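Local coordinates for transcriptional regulator (TetR/AcrR family) (PDB 5GP9), which probably represses fatty acid degradation genes by binding their operator DNA, with long-chain fatty acids or their derivatives, such as the palmitic acid bound here, as likely effectors, at residues N88-Q93 with M155-L160; G141-E146 with L186-L191; K84-M89 with L127-E132. All blocks are in the same frame, centred on the assembly; numbering follows the deposited sequence.

In the fold
All three contacts lie in the helical C-terminal domain, without a hydrogen bond across any of them. Interactions 1 and 3 form one core: their centres are about 8 Å apart, both use helix 79-95, and they touch directly, as at Leu160 CD1 and Leu86 CD2 (3.9 Å). Interaction 3 is purely aliphatic, whereas interaction 1 mixes rings with leucine and borders the palmitic acid. Interaction 2, though buried, lies far out, its centre about 24 Å from that of the chain, and joins a loop to a helix end with two aromatic side chains on one leucine. It reaches interaction 1 through Leu187, and these two contacts both border the second subunit; no other protein chain touches interaction 3.

Interaction 1. Residues N88-Q93 with M155-L160; sequences NMHFKQ and MIFGTL. With PLM (palmitic acid), chain E.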
ATOM      1  N   ASN A  88      17.657   3.903   2.294  1.00 27.36           N
ATOM      2  CA  ASN A  88      18.436   3.126   3.207  1.00 27.39           C
ATOM      3  C   ASN A  88      17.917   3.161   4.628  1.00 27.50           C
ATOM      4  O   ASN A  88      17.740   2.103   5.207  1.00 28.76           O
ATOM      5  CB  ASN A  88      19.900   3.543   3.085  1.00 31.71           C
ATOM      6  CG  ASN A  88      20.781   2.724   3.971  1.00 35.78           C
ATOM      7  OD1 ASN A  88      20.899   1.488   3.782  1.00 34.37           O
ATOM      8  ND2 ASN A  88      21.328   3.365   5.014  1.00 39.29           N
ATOM      9  N   MET A  89      17.526   4.325   5.157  1.00 27.79           N
ATOM     10  CA  MET A  89      16.945   4.427   6.501  1.00 33.14           C
ATOM     11  C   MET A  89      15.543   3.840   6.626  1.00 30.33           C
ATOM     12  O   MET A  89      15.225   3.242   7.641  1.00 29.47           O
ATOM     13  CB  MET A  89      16.927   5.887   6.950  1.00 36.55           C
ATOM     14  CG  MET A  89      18.305   6.448   7.259  1.00 46.07           C
ATOM     15  SD  MET A  89      18.961   5.752   8.819  1.00 58.30           S
ATOM     16  CE  MET A  89      17.608   6.044   9.936  1.00 47.02           C
ATOM     17  N   HIS A  90      14.693   3.952   5.596  1.00 26.20           N
ATOM     18  CA  HIS A  90      13.421   3.273   5.621  1.00 26.27           C
ATOM     19  C   HIS A  90      13.572   1.768   5.775  1.00 25.92           C
ATOM     20  O   HIS A  90      12.923   1.136   6.611  1.00 28.26           O
ATOM     21  CB  HIS A  90      12.613   3.692   4.342  1.00 26.34           C
ATOM     22  CG  HIS A  90      11.178   3.227   4.286  1.00 26.72           C
ATOM     23  ND1 HIS A  90      10.150   4.045   3.873  1.00 22.92           N
ATOM     24  CD2 HIS A  90      10.592   2.051   4.609  1.00 26.96           C
ATOM     25  CE1 HIS A  90       9.022   3.364   3.868  1.00 24.39           C
ATOM     26  NE2 HIS A  90       9.250   2.162   4.334  1.00 27.42           N
ATOM     27  N   PHE A  91      14.455   1.178   4.961  1.00 25.15           N
ATOM     28  CA  PHE A  91      14.598  -0.251   4.882  1.00 21.14           C
ATOM     29  C   PHE A  91      15.341  -0.686   6.176  1.00 24.89           C
ATOM     30  O   PHE A  91      14.990  -1.756   6.750  1.00 25.52           O
ATOM     31  CB  PHE A  91      15.390  -0.655   3.598  1.00 24.83           C
ATOM     32  CG  PHE A  91      14.538  -0.681   2.322  1.00 22.67           C
ATOM     33  CD1 PHE A  91      13.221  -0.211   2.309  1.00 23.24           C
ATOM     34  CD2 PHE A  91      15.080  -1.076   1.167  1.00 24.96           C
ATOM     35  CE1 PHE A  91      12.471  -0.220   1.138  1.00 20.99           C
ATOM     36  CE2 PHE A  91      14.394  -1.067  -0.011  1.00 22.80           C
ATOM     37  CZ  PHE A  91      13.070  -0.613  -0.043  1.00 21.86           C
ATOM     38  N   LYS A  92      16.332   0.117   6.567  1.00 26.53           N
ATOM     39  CA  LYS A  92      17.150  -0.218   7.767  1.00 28.92           C
ATOM     40  C   LYS A  92      16.299  -0.333   9.024  1.00 32.12           C
ATOM     41  O   LYS A  92      16.426  -1.278   9.814  1.00 31.63           O
ATOM     42  CB  LYS A  92      18.239   0.844   7.930  1.00 35.99           C
ATOM     43  CG  LYS A  92      19.178   0.766   9.110  1.00 45.15           C
ATOM     44  CD  LYS A  92      19.432   2.170   9.688  1.00 54.69           C
ATOM     45  CE  LYS A  92      19.902   2.166  11.141  1.00 60.27           C
ATOM     46  NZ  LYS A  92      19.133   1.251  12.041  1.00 64.76           N
ATOM     47  N   GLN A  93      15.454   0.651   9.230  1.00 32.79           N
ATOM     48  CA  GLN A  93      14.627   0.686  10.437  1.00 33.83           C
ATOM     49  C   GLN A  93      13.711  -0.532  10.538  1.00 30.37           C
ATOM     50  O   GLN A  93      13.501  -1.047  11.612  1.00 33.34           O
ATOM     51  CB  GLN A  93      13.858   1.999  10.567  1.00 43.36           C
ATOM     52  CG  GLN A  93      14.728   3.243  10.430  1.00 50.32           C
ATOM     53  CD  GLN A  93      15.234   3.850  11.695  1.00 58.28           C
ATOM     54  OE1 GLN A  93      14.550   4.643  12.333  1.00 52.70           O
ATOM     55  NE2 GLN A  93      16.489   3.551  12.021  1.00 64.98           N
ATOM     56  N   MET A 155       4.780   7.981  -5.726  1.00 24.46           N
ATOM     57  CA  MET A 155       5.611   6.915  -6.357  1.00 19.49           C
ATOM     58  C   MET A 155       6.707   6.455  -5.383  1.00 19.40           C
ATOM     59  O   MET A 155       6.955   5.269  -5.241  1.00 20.27           O
ATOM     60  CB  MET A 155       6.225   7.456  -7.655  1.00 20.66           C
ATOM     61  CG  MET A 155       7.070   6.370  -8.340  1.00 24.45           C
ATOM     62  SD  MET A 155       7.966   6.756  -9.864  1.00 35.77           S
ATOM     63  CE  MET A 155       8.976   7.803  -9.004  1.00 21.81           C
ATOM     64  N   ILE A 156       7.431   7.348  -4.738  1.00 20.63           N
ATOM     65  CA  ILE A 156       8.484   6.922  -3.844  1.00 21.00           C
ATOM     66  C   ILE A 156       7.915   6.105  -2.655  1.00 20.05           C
ATOM     67  O   ILE A 156       8.377   5.006  -2.284  1.00 20.72           O
ATOM     68  CB  ILE A 156       9.285   8.137  -3.330  1.00 19.77           C
ATOM     69  CG1 ILE A 156      10.106   8.785  -4.474  1.00 23.40           C
ATOM     70  CG2 ILE A 156      10.254   7.696  -2.219  1.00 20.33           C
ATOM     71  CD1 ILE A 156      10.657  10.108  -4.098  1.00 22.14           C
ATOM     72  N   PHE A 157       6.939   6.692  -1.960  1.00 19.64           N
ATOM     73  CA  PHE A 157       6.367   6.059  -0.823  1.00 20.23           C
ATOM     74  C   PHE A 157       5.703   4.809  -1.225  1.00 19.99           C
ATOM     75  O   PHE A 157       5.859   3.759  -0.531  1.00 19.64           O
ATOM     76  CB  PHE A 157       5.383   6.948  -0.073  1.00 20.67           C
ATOM     77  CG  PHE A 157       4.807   6.240   1.092  1.00 21.26           C
ATOM     78  CD1 PHE A 157       5.588   6.025   2.253  1.00 23.78           C
ATOM     79  CD2 PHE A 157       3.557   5.620   0.996  1.00 24.23           C
ATOM     80  CE1 PHE A 157       5.079   5.216   3.274  1.00 23.32           C
ATOM     81  CE2 PHE A 157       3.051   4.860   2.008  1.00 24.80           C
ATOM     82  CZ  PHE A 157       3.810   4.645   3.138  1.00 24.36           C
ATOM     83  N   GLY A 158       4.893   4.853  -2.334  1.00 19.62           N
ATOM     84  CA  GLY A 158       4.150   3.671  -2.661  1.00 18.02           C
ATOM     85  C   GLY A 158       5.078   2.511  -3.014  1.00 19.21           C
ATOM     86  O   GLY A 158       4.815   1.359  -2.722  1.00 19.36           O
ATOM     87  N   THR A 159       6.162   2.872  -3.675  1.00 18.17           N
ATOM     88  CA  THR A 159       7.185   1.875  -4.039  1.00 18.49           C
ATOM     89  C   THR A 159       7.872   1.278  -2.829  1.00 18.03           C
ATOM     90  O   THR A 159       7.973   0.015  -2.701  1.00 19.40           O
ATOM     91  CB  THR A 159       8.206   2.442  -5.082  1.00 16.71           C
ATOM     92  OG1 THR A 159       7.522   2.714  -6.285  1.00 19.26           O
ATOM     93  CG2 THR A 159       9.203   1.362  -5.416  1.00 18.02           C
ATOM     94  N   LEU A 160       8.411   2.110  -1.985  1.00 18.59           N
ATOM     95  CA  LEU A 160       9.128   1.607  -0.771  1.00 20.39           C
ATOM     96  C   LEU A 160       8.231   0.762   0.116  1.00 21.95           C
ATOM     97  O   LEU A 160       8.543  -0.323   0.540  1.00 19.47           O
ATOM     98  CB  LEU A 160       9.671   2.757  -0.004  1.00 19.43           C
ATOM     99  CG  LEU A 160      10.722   3.649  -0.627  1.00 23.39           C
ATOM    100  CD1 LEU A 160      11.205   4.770   0.291  1.00 25.60           C
ATOM    101  CD2 LEU A 160      11.907   2.857  -1.135  1.00 28.41           C
TER
HETATM  102  C1  PLM E 203      -1.247   4.011   2.208  1.00 61.38           C
HETATM  103  O1  PLM E 203      -0.160   3.786   1.637  1.00 44.12           O
HETATM  104  O2  PLM E 203      -2.286   3.989   1.548  1.00 69.72           O
HETATM  105  C2  PLM E 203      -1.335   4.317   3.705  1.00 63.53           C
HETATM  106  C3  PLM E 203      -0.854   3.123   4.559  1.00 68.60           C
HETATM  107  C4  PLM E 203      -1.116   3.201   6.084  1.00 64.00           C
HETATM  108  C5  PLM E 203       0.046   3.379   7.107  1.00 56.38           C
HETATM  109  C6  PLM E 203       1.456   3.113   6.583  1.00 50.70           C
HETATM  110  C7  PLM E 203       2.535   2.924   7.636  1.00 44.32           C
HETATM  111  C8  PLM E 203       3.792   2.516   6.941  1.00 43.69           C
HETATM  112  C9  PLM E 203       4.892   3.527   6.947  1.00 45.47           C
HETATM  113  CA  PLM E 203       6.130   2.874   7.401  1.00 47.24           C
HETATM  114  CB  PLM E 203       7.242   3.878   7.170  1.00 47.20           C
HETATM  115  CC  PLM E 203       8.533   3.270   7.683  1.00 46.86           C
HETATM  116  CD  PLM E 203       8.305   2.822   9.131  1.00 56.32           C
HETATM  117  CE  PLM E 203       9.320   3.231  10.167  1.00 61.68           C
HETATM  118  CF  PLM E 203       8.553   3.343  11.484  1.00 56.31           C
HETATM  119  CG  PLM E 203       9.549   3.565  12.568  1.00 61.43           C
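His90 and Phe91 of helix 79-95 meet Leu160 of helix 149-169 in the ligand-binding domain of a TetR-family regulator, beside the bound palmitic acid. The two segments run nearly parallel, with axes at 27° and 11.9 Å apart at closest, so large side chains must bridge the gap. Packing is tightest around Leu160. Its CB lies over one face of the His90 ring in a CH-pi contact, 4.2 Å from the centroid and 21° off the normal, while CD1 approaches His90 ND1 at 3.8 Å. The other branch, CD2, meets Phe91 CZ at 3.8 Å, and the Phe91 and Leu160 side chains cross at about a right angle. With chi1 at -172°, His90 swings its ring away from its own backbone N and into the space between leucine and ligand. Atom CC of the fatty acid covers the opposite face of the imidazole, 3.6 Å from His90 NE2, and a hydrogen bond between His90 ND1 and Tyr126 OH helps fix the ring's rotation. The contact is looser toward Phe157, whose CE1 stays 4.4 Å from His90 CE1. All the touching residues are buried, so the solvent side lies beyond them, on the outer side of helix 79-95, where Lys92 is exposed. Beyond helix 149-169 lies the second subunit, whose Thr159 packs on Met155 and whose Met155 packs on Thr159. At the carboxyl end of the ligand, palmitic acid O1 sits in the plane of the Phe157 ring at its edge, 3.4 Å from Phe157 CE2.

Interaction 2. Residues G141-E146 with L186-L191; sequences GYFFQE and LLLGGL
The loop between helices 113-139 and 149-169 packs against the C-terminal end of helix 180-189 through Tyr142 and Phe143, which both converge on Leu188. This is a loop-to-helix-end contact in the all-helical ligand-binding domain of a TetR-family protein, at the dimer interface. It is small, burying 104 Å² in all, and the nearest CA atoms, those of Phe143 and Leu188, are 8.4 Å apart, so the side chains span the distance. Tyr142 OH lies near both methyls of Leu188, closest to Leu188 CD1 at 3.4 Å. Leu188 CD2 also faces both aromatic rings, which approach it from the same side: it meets Tyr142 CE2 at 3.9 Å, oblique to that ring, and Phe143 CE1 also at 3.9 Å, lying at the edge of the phenyl ring and in its plane. Tyr142 CG lies anti to its backbone N (-173°) and Phe143 CG anti to its carbonyl carbon (-57°), so the adjacent side chains leave the loop differently but end at one leucine. No hydrogen bond crosses the contact, which rests on van der Waals packing. On the helix side, regular geometry is left at Gly190, whose phi is positive at 58°, while Gly190 N still donates to Leu186 O at 2.8 Å. Tyr142 also rests on Val79 and Glu80 and Leu188 on Leu83, so helix 79-95 touches both partners. Phe143 packs on Leu134 of helix 113-139, and Leu187 on Met155 of helix 149-169. Phe143 also packs on Leu191 of the second subunit, and backbone hydrogen bonds from Tyr142 and Leu188 reach that subunit, which places this end of helix 180-189 between the helices of its own chain and the dimer partner.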
ATOM      1  N   GLY A 141      18.410  21.084  -9.950  1.00 42.17           N
ATOM      2  CA  GLY A 141      18.568  20.523 -11.271  1.00 40.50           C
ATOM      3  C   GLY A 141      18.789  19.031 -11.338  1.00 43.30           C
ATOM      4  O   GLY A 141      18.945  18.506 -12.417  1.00 45.99           O
ATOM      5  N   TYR A 142      18.715  18.336 -10.199  1.00 41.77           N
ATOM      6  CA  TYR A 142      18.896  16.898 -10.173  1.00 38.38           C
ATOM      7  C   TYR A 142      17.617  16.121 -10.598  1.00 32.60           C
ATOM      8  O   TYR A 142      17.707  15.105 -11.343  1.00 38.77           O
ATOM      9  CB  TYR A 142      19.307  16.440  -8.797  1.00 43.60           C
ATOM     10  CG  TYR A 142      19.662  14.958  -8.780  1.00 48.50           C
ATOM     11  CD1 TYR A 142      20.687  14.451  -9.595  1.00 49.66           C
ATOM     12  CD2 TYR A 142      18.975  14.054  -7.954  1.00 49.03           C
ATOM     13  CE1 TYR A 142      21.041  13.101  -9.567  1.00 52.04           C
ATOM     14  CE2 TYR A 142      19.331  12.718  -7.900  1.00 47.76           C
ATOM     15  CZ  TYR A 142      20.343  12.229  -8.722  1.00 52.69           C
ATOM     16  OH  TYR A 142      20.691  10.896  -8.668  1.00 52.36           O
ATOM     17  N   PHE A 143      16.465  16.558 -10.113  1.00 31.77           N
ATOM     18  CA  PHE A 143      15.207  16.024 -10.612  1.00 33.15           C
ATOM     19  C   PHE A 143      14.569  16.886 -11.682  1.00 34.55           C
ATOM     20  O   PHE A 143      14.622  18.119 -11.630  1.00 38.90           O
ATOM     21  CB  PHE A 143      14.175  15.887  -9.484  1.00 33.01           C
ATOM     22  CG  PHE A 143      14.616  15.047  -8.335  1.00 31.26           C
ATOM     23  CD1 PHE A 143      15.290  13.834  -8.531  1.00 32.71           C
ATOM     24  CD2 PHE A 143      14.332  15.464  -7.046  1.00 32.51           C
ATOM     25  CE1 PHE A 143      15.689  13.029  -7.452  1.00 32.85           C
ATOM     26  CE2 PHE A 143      14.753  14.703  -5.951  1.00 33.52           C
ATOM     27  CZ  PHE A 143      15.371  13.466  -6.145  1.00 32.21           C
ATOM     28  N   PHE A 144      13.901  16.187 -12.610  1.00 35.24           N
ATOM     29  CA  PHE A 144      13.145  16.738 -13.717  1.00 39.69           C
ATOM     30  C   PHE A 144      12.359  17.952 -13.238  1.00 42.88           C
ATOM     31  O   PHE A 144      11.616  17.872 -12.255  1.00 38.67           O
ATOM     32  CB  PHE A 144      12.302  15.569 -14.310  1.00 48.27           C
ATOM     33  CG  PHE A 144      11.399  15.940 -15.409  1.00 56.64           C
ATOM     34  CD1 PHE A 144      11.894  16.613 -16.540  1.00 70.55           C
ATOM     35  CD2 PHE A 144      10.038  15.591 -15.362  1.00 62.44           C
ATOM     36  CE1 PHE A 144      11.048  16.968 -17.599  1.00 74.91           C
ATOM     37  CE2 PHE A 144       9.186  15.924 -16.427  1.00 74.60           C
ATOM     38  CZ  PHE A 144       9.689  16.622 -17.543  1.00 75.99           C
ATOM     39  N   GLN A 145      12.581  19.124 -13.855  1.00 42.47           N
ATOM     40  CA  GLN A 145      11.883  20.354 -13.433  1.00 42.79           C
ATOM     41  C   GLN A 145      10.347  20.342 -13.492  1.00 36.47           C
ATOM     42  O   GLN A 145       9.702  21.017 -12.682  1.00 44.75           O
ATOM     43  CB  GLN A 145      12.375  21.590 -14.223  1.00 52.40           C
ATOM     44  CG  GLN A 145      13.663  22.241 -13.705  1.00 63.34           C
ATOM     45  CD  GLN A 145      13.530  22.891 -12.316  1.00 69.21           C
ATOM     46  OE1 GLN A 145      13.483  22.202 -11.306  1.00 80.87           O
ATOM     47  NE2 GLN A 145      13.506  24.213 -12.270  1.00 71.41           N
ATOM     48  N   GLU A 146       9.742  19.626 -14.424  1.00 36.24           N
ATOM     49  CA  GLU A 146       8.279  19.655 -14.587  1.00 39.70           C
ATOM     50  C   GLU A 146       7.607  18.539 -13.727  1.00 33.51           C
ATOM     51  O   GLU A 146       6.417  18.297 -13.813  1.00 28.55           O
ATOM     52  CB  GLU A 146       7.878  19.557 -16.067  1.00 52.78           C
ATOM     53  CG  GLU A 146       8.100  20.829 -16.923  1.00 61.00           C
ATOM     54  CD  GLU A 146       7.765  20.657 -18.438  1.00 83.11           C
ATOM     55  OE1 GLU A 146       7.695  19.498 -18.935  1.00 86.35           O
ATOM     56  OE2 GLU A 146       7.574  21.689 -19.164  1.00 90.10           O
ATOM     57  N   LEU A 186      16.124   2.588  -9.502  1.00 21.44           N
ATOM     58  CA  LEU A 186      14.909   2.402 -10.227  1.00 26.00           C
ATOM     59  C   LEU A 186      13.997   3.630 -10.107  1.00 21.67           C
ATOM     60  O   LEU A 186      13.414   4.070 -11.118  1.00 22.35           O
ATOM     61  CB  LEU A 186      14.209   1.103  -9.781  1.00 27.02           C
ATOM     62  CG  LEU A 186      12.875   0.745 -10.435  1.00 27.16           C
ATOM     63  CD1 LEU A 186      12.957   0.518 -11.927  1.00 27.06           C
ATOM     64  CD2 LEU A 186      12.278  -0.514  -9.751  1.00 31.92           C
ATOM     65  N   LEU A 187      13.893   4.214  -8.923  1.00 21.59           N
ATOM     66  CA  LEU A 187      13.214   5.432  -8.742  1.00 21.38           C
ATOM     67  C   LEU A 187      13.793   6.606  -9.529  1.00 24.54           C
ATOM     68  O   LEU A 187      13.081   7.411 -10.106  1.00 25.32           O
ATOM     69  CB  LEU A 187      13.046   5.793  -7.302  1.00 22.17           C
ATOM     70  CG  LEU A 187      12.279   4.901  -6.344  1.00 24.27           C
ATOM     71  CD1 LEU A 187      12.430   5.255  -4.865  1.00 25.37           C
ATOM     72  CD2 LEU A 187      10.806   4.936  -6.723  1.00 26.61           C
ATOM     73  N   LEU A 188      15.097   6.634  -9.664  1.00 25.52           N
ATOM     74  CA  LEU A 188      15.730   7.662 -10.527  1.00 25.77           C
ATOM     75  C   LEU A 188      15.570   7.460 -12.004  1.00 27.82           C
ATOM     76  O   LEU A 188      15.427   8.439 -12.785  1.00 28.10           O
ATOM     77  CB  LEU A 188      17.215   7.683 -10.157  1.00 25.92           C
ATOM     78  CG  LEU A 188      17.485   8.136  -8.721  1.00 26.30           C
ATOM     79  CD1 LEU A 188      18.960   7.942  -8.344  1.00 32.26           C
ATOM     80  CD2 LEU A 188      17.162   9.585  -8.457  1.00 29.71           C
ATOM     81  N   GLY A 189      15.686   6.230 -12.478  1.00 26.96           N
ATOM     82  CA  GLY A 189      15.632   6.019 -13.921  1.00 31.23           C
ATOM     83  C   GLY A 189      14.429   5.429 -14.560  1.00 31.66           C
ATOM     84  O   GLY A 189      14.379   5.321 -15.801  1.00 28.82           O
ATOM     85  N   GLY A 190      13.434   5.047 -13.747  1.00 23.36           N
ATOM     86  CA  GLY A 190      12.279   4.402 -14.261  1.00 21.07           C
ATOM     87  C   GLY A 190      12.515   3.132 -15.002  1.00 22.88           C
ATOM     88  O   GLY A 190      13.562   2.409 -14.818  1.00 26.19           O
ATOM     89  N   LEU A 191      11.569   2.794 -15.843  1.00 22.01           N
ATOM     90  CA  LEU A 191      11.670   1.598 -16.611  1.00 19.30           C
ATOM     91  C   LEU A 191      12.743   1.734 -17.733  1.00 22.83           C
ATOM     92  O   LEU A 191      13.335   0.709 -18.138  1.00 25.75           O
ATOM     93  CB  LEU A 191      10.357   1.192 -17.229  1.00 23.43           C
ATOM     94  CG  LEU A 191       9.237   0.925 -16.175  1.00 22.19           C
ATOM     95  CD1 LEU A 191       7.969   0.482 -16.821  1.00 24.11           C
ATOM     96  CD2 LEU A 191       9.678  -0.120 -15.179  1.00 22.55           C
TER

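Interaction 3. Residues K84-M89 with L127-E132; sequences KILVNM and LNLLDE
No ring or other flat group takes part where Leu86 meets Leu129 and Leu130, so there are no faces or edges to assign: the contact is branched aliphatic packing between helices 79-95 and 113-139 in the ligand-binding domain of a TetR-family regulator. The CA atoms of Leu86 and Leu130 lie 8.5 Å apart, and their side chains cross at about a right angle. Leu86 extends toward helix 113-139, its CG opposite the backbone N (chi1 -176°), and presents both methyls: CD1 reaches Leu130 CD2 at 3.6 Å, while Leu86 CD2 reaches the same Leu130 methyl at 3.8 Å. Leu130 CD2 thus sits against the fork formed by Leu86 CD1 and CD2. Leu129 joins more loosely, its CD2 4.4 Å from Leu86 CD1, and also packs on Ile69 and Met73 of helix 50-74. Charged groups stay at the margin of helix 113-139, where Asp131 forms a salt bridge with Arg153 and Glu132 one with Arg70. Toward helix 149-169 the apolar packing continues, Leu130 CD2 lying 3.5 Å from Ile156 CG2.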
ATOM      1  N   LYS A  84      19.197   8.310  -1.441  1.00 27.41           N
ATOM      2  CA  LYS A  84      19.723   7.054  -1.084  1.00 31.11           C
ATOM      3  C   LYS A  84      19.690   6.883   0.424  1.00 29.91           C
ATOM      4  O   LYS A  84      19.332   5.816   0.842  1.00 28.65           O
ATOM      5  CB  LYS A  84      21.143   6.812  -1.641  1.00 37.56           C
ATOM      6  CG  LYS A  84      21.653   5.404  -1.360  1.00 45.20           C
ATOM      7  CD  LYS A  84      23.053   5.118  -1.925  1.00 55.22           C
ATOM      8  CE  LYS A  84      23.086   4.995  -3.449  1.00 61.34           C
ATOM      9  NZ  LYS A  84      22.347   3.812  -3.966  1.00 67.93           N
ATOM     10  N   ILE A  85      19.959   7.964   1.197  1.00 29.98           N
ATOM     11  CA  ILE A  85      19.839   8.005   2.640  1.00 32.26           C
ATOM     12  C   ILE A  85      18.429   7.695   3.143  1.00 31.75           C
ATOM     13  O   ILE A  85      18.240   6.899   4.074  1.00 29.76           O
ATOM     14  CB  ILE A  85      20.280   9.385   3.203  1.00 38.67           C
ATOM     15  CG1 ILE A  85      21.827   9.435   3.162  1.00 42.26           C
ATOM     16  CG2 ILE A  85      19.798   9.623   4.636  1.00 39.89           C
ATOM     17  CD1 ILE A  85      22.429  10.795   3.510  1.00 41.87           C
ATOM     18  N   LEU A  86      17.466   8.225   2.419  1.00 29.24           N
ATOM     19  CA  LEU A  86      16.049   8.003   2.771  1.00 28.03           C
ATOM     20  C   LEU A  86      15.671   6.544   2.510  1.00 25.23           C
ATOM     21  O   LEU A  86      15.100   5.916   3.406  1.00 25.01           O
ATOM     22  CB  LEU A  86      15.126   8.975   2.016  1.00 31.79           C
ATOM     23  CG  LEU A  86      13.634   8.900   2.386  1.00 29.60           C
ATOM     24  CD1 LEU A  86      12.976  10.287   2.452  1.00 31.66           C
ATOM     25  CD2 LEU A  86      13.001   8.015   1.338  1.00 31.67           C
ATOM     26  N   VAL A  87      16.000   5.992   1.353  1.00 27.11           N
ATOM     27  CA  VAL A  87      15.699   4.572   1.061  1.00 26.11           C
ATOM     28  C   VAL A  87      16.380   3.633   2.071  1.00 28.16           C
ATOM     29  O   VAL A  87      15.795   2.716   2.612  1.00 25.42           O
ATOM     30  CB  VAL A  87      16.080   4.245  -0.384  1.00 25.29           C
ATOM     31  CG1 VAL A  87      15.903   2.802  -0.708  1.00 24.70           C
ATOM     32  CG2 VAL A  87      15.218   5.134  -1.336  1.00 26.58           C
ATOM     33  N   ASN A  88      17.657   3.903   2.294  1.00 27.36           N
ATOM     34  CA  ASN A  88      18.436   3.126   3.207  1.00 27.39           C
ATOM     35  C   ASN A  88      17.917   3.161   4.628  1.00 27.50           C
ATOM     36  O   ASN A  88      17.740   2.103   5.207  1.00 28.76           O
ATOM     37  CB  ASN A  88      19.900   3.543   3.085  1.00 31.71           C
ATOM     38  CG  ASN A  88      20.781   2.724   3.971  1.00 35.78           C
ATOM     39  OD1 ASN A  88      20.899   1.488   3.782  1.00 34.37           O
ATOM     40  ND2 ASN A  88      21.328   3.365   5.014  1.00 39.29           N
ATOM     41  N   MET A  89      17.526   4.325   5.157  1.00 27.79           N
ATOM     42  CA  MET A  89      16.945   4.427   6.501  1.00 33.14           C
ATOM     43  C   MET A  89      15.543   3.840   6.626  1.00 30.33           C
ATOM     44  O   MET A  89      15.225   3.242   7.641  1.00 29.47           O
ATOM     45  CB  MET A  89      16.927   5.887   6.950  1.00 36.55           C
ATOM     46  CG  MET A  89      18.305   6.448   7.259  1.00 46.07           C
ATOM     47  SD  MET A  89      18.961   5.752   8.819  1.00 58.30           S
ATOM     48  CE  MET A  89      17.608   6.044   9.936  1.00 47.02           C
ATOM     49  N   LEU A 127       5.867  11.956   4.664  1.00 24.46           N
ATOM     50  CA  LEU A 127       5.500  12.509   3.324  1.00 28.48           C
ATOM     51  C   LEU A 127       5.962  13.947   3.123  1.00 29.17           C
ATOM     52  O   LEU A 127       6.455  14.227   2.096  1.00 26.40           O
ATOM     53  CB  LEU A 127       4.010  12.349   2.984  1.00 26.77           C
ATOM     54  CG  LEU A 127       3.415  10.927   3.125  1.00 28.27           C
ATOM     55  CD1 LEU A 127       1.897  10.866   2.833  1.00 28.80           C
ATOM     56  CD2 LEU A 127       4.191   9.938   2.266  1.00 24.64           C
ATOM     57  N   ASN A 128       5.873  14.817   4.138  1.00 28.57           N
ATOM     58  CA  ASN A 128       6.438  16.195   4.040  1.00 32.25           C
ATOM     59  C   ASN A 128       7.948  16.245   3.873  1.00 28.63           C
ATOM     60  O   ASN A 128       8.477  17.052   3.116  1.00 30.61           O
ATOM     61  CB  ASN A 128       6.048  17.014   5.268  1.00 31.60           C
ATOM     62  CG  ASN A 128       4.553  17.304   5.349  1.00 33.82           C
ATOM     63  OD1 ASN A 128       3.786  17.113   4.406  1.00 34.33           O
ATOM     64  ND2 ASN A 128       4.133  17.748   6.539  1.00 34.58           N
ATOM     65  N   LEU A 129       8.659  15.338   4.523  1.00 29.06           N
ATOM     66  CA  LEU A 129      10.075  15.177   4.310  1.00 29.48           C
ATOM     67  C   LEU A 129      10.400  14.763   2.888  1.00 28.54           C
ATOM     68  O   LEU A 129      11.289  15.289   2.268  1.00 28.95           O
ATOM     69  CB  LEU A 129      10.666  14.135   5.297  1.00 32.46           C
ATOM     70  CG  LEU A 129      12.148  13.904   5.077  1.00 34.43           C
ATOM     71  CD1 LEU A 129      12.912  15.210   5.312  1.00 38.86           C
ATOM     72  CD2 LEU A 129      12.613  12.788   5.993  1.00 37.25           C
ATOM     73  N   LEU A 130       9.680  13.778   2.378  1.00 29.06           N
ATOM     74  CA  LEU A 130       9.790  13.408   0.974  1.00 27.48           C
ATOM     75  C   LEU A 130       9.600  14.655   0.043  1.00 26.27           C
ATOM     76  O   LEU A 130      10.367  14.909  -0.855  1.00 27.13           O
ATOM     77  CB  LEU A 130       8.772  12.321   0.599  1.00 27.05           C
ATOM     78  CG  LEU A 130       9.167  10.847   0.789  1.00 34.16           C
ATOM     79  CD1 LEU A 130       8.035   9.911   0.414  1.00 31.63           C
ATOM     80  CD2 LEU A 130      10.386  10.421  -0.014  1.00 36.48           C
ATOM     81  N   ASP A 131       8.563  15.429   0.308  1.00 28.40           N
ATOM     82  CA  ASP A 131       8.276  16.648  -0.491  1.00 32.51           C
ATOM     83  C   ASP A 131       9.433  17.674  -0.460  1.00 31.08           C
ATOM     84  O   ASP A 131       9.870  18.155  -1.559  1.00 30.69           O
ATOM     85  CB  ASP A 131       6.994  17.324  -0.003  1.00 30.38           C
ATOM     86  CG  ASP A 131       5.743  16.537  -0.301  1.00 32.24           C
ATOM     87  OD1 ASP A 131       5.756  15.501  -1.042  1.00 34.50           O
ATOM     88  OD2 ASP A 131       4.713  16.951   0.211  1.00 31.90           O
ATOM     89  N   GLU A 132      10.005  17.860   0.725  1.00 34.39           N
ATOM     90  CA  GLU A 132      11.178  18.727   0.841  1.00 34.04           C
ATOM     91  C   GLU A 132      12.334  18.261  -0.010  1.00 33.07           C
ATOM     92  O   GLU A 132      12.973  19.076  -0.680  1.00 32.00           O
ATOM     93  CB  GLU A 132      11.670  18.876   2.276  1.00 37.11           C
ATOM     94  CG  GLU A 132      10.662  19.426   3.291  1.00 36.72           C
ATOM     95  CD  GLU A 132      11.231  19.439   4.707  1.00 44.61           C
ATOM     96  OE1 GLU A 132      10.448  19.720   5.622  1.00 43.16           O
ATOM     97  OE2 GLU A 132      12.461  19.163   4.925  1.00 45.03           O
TER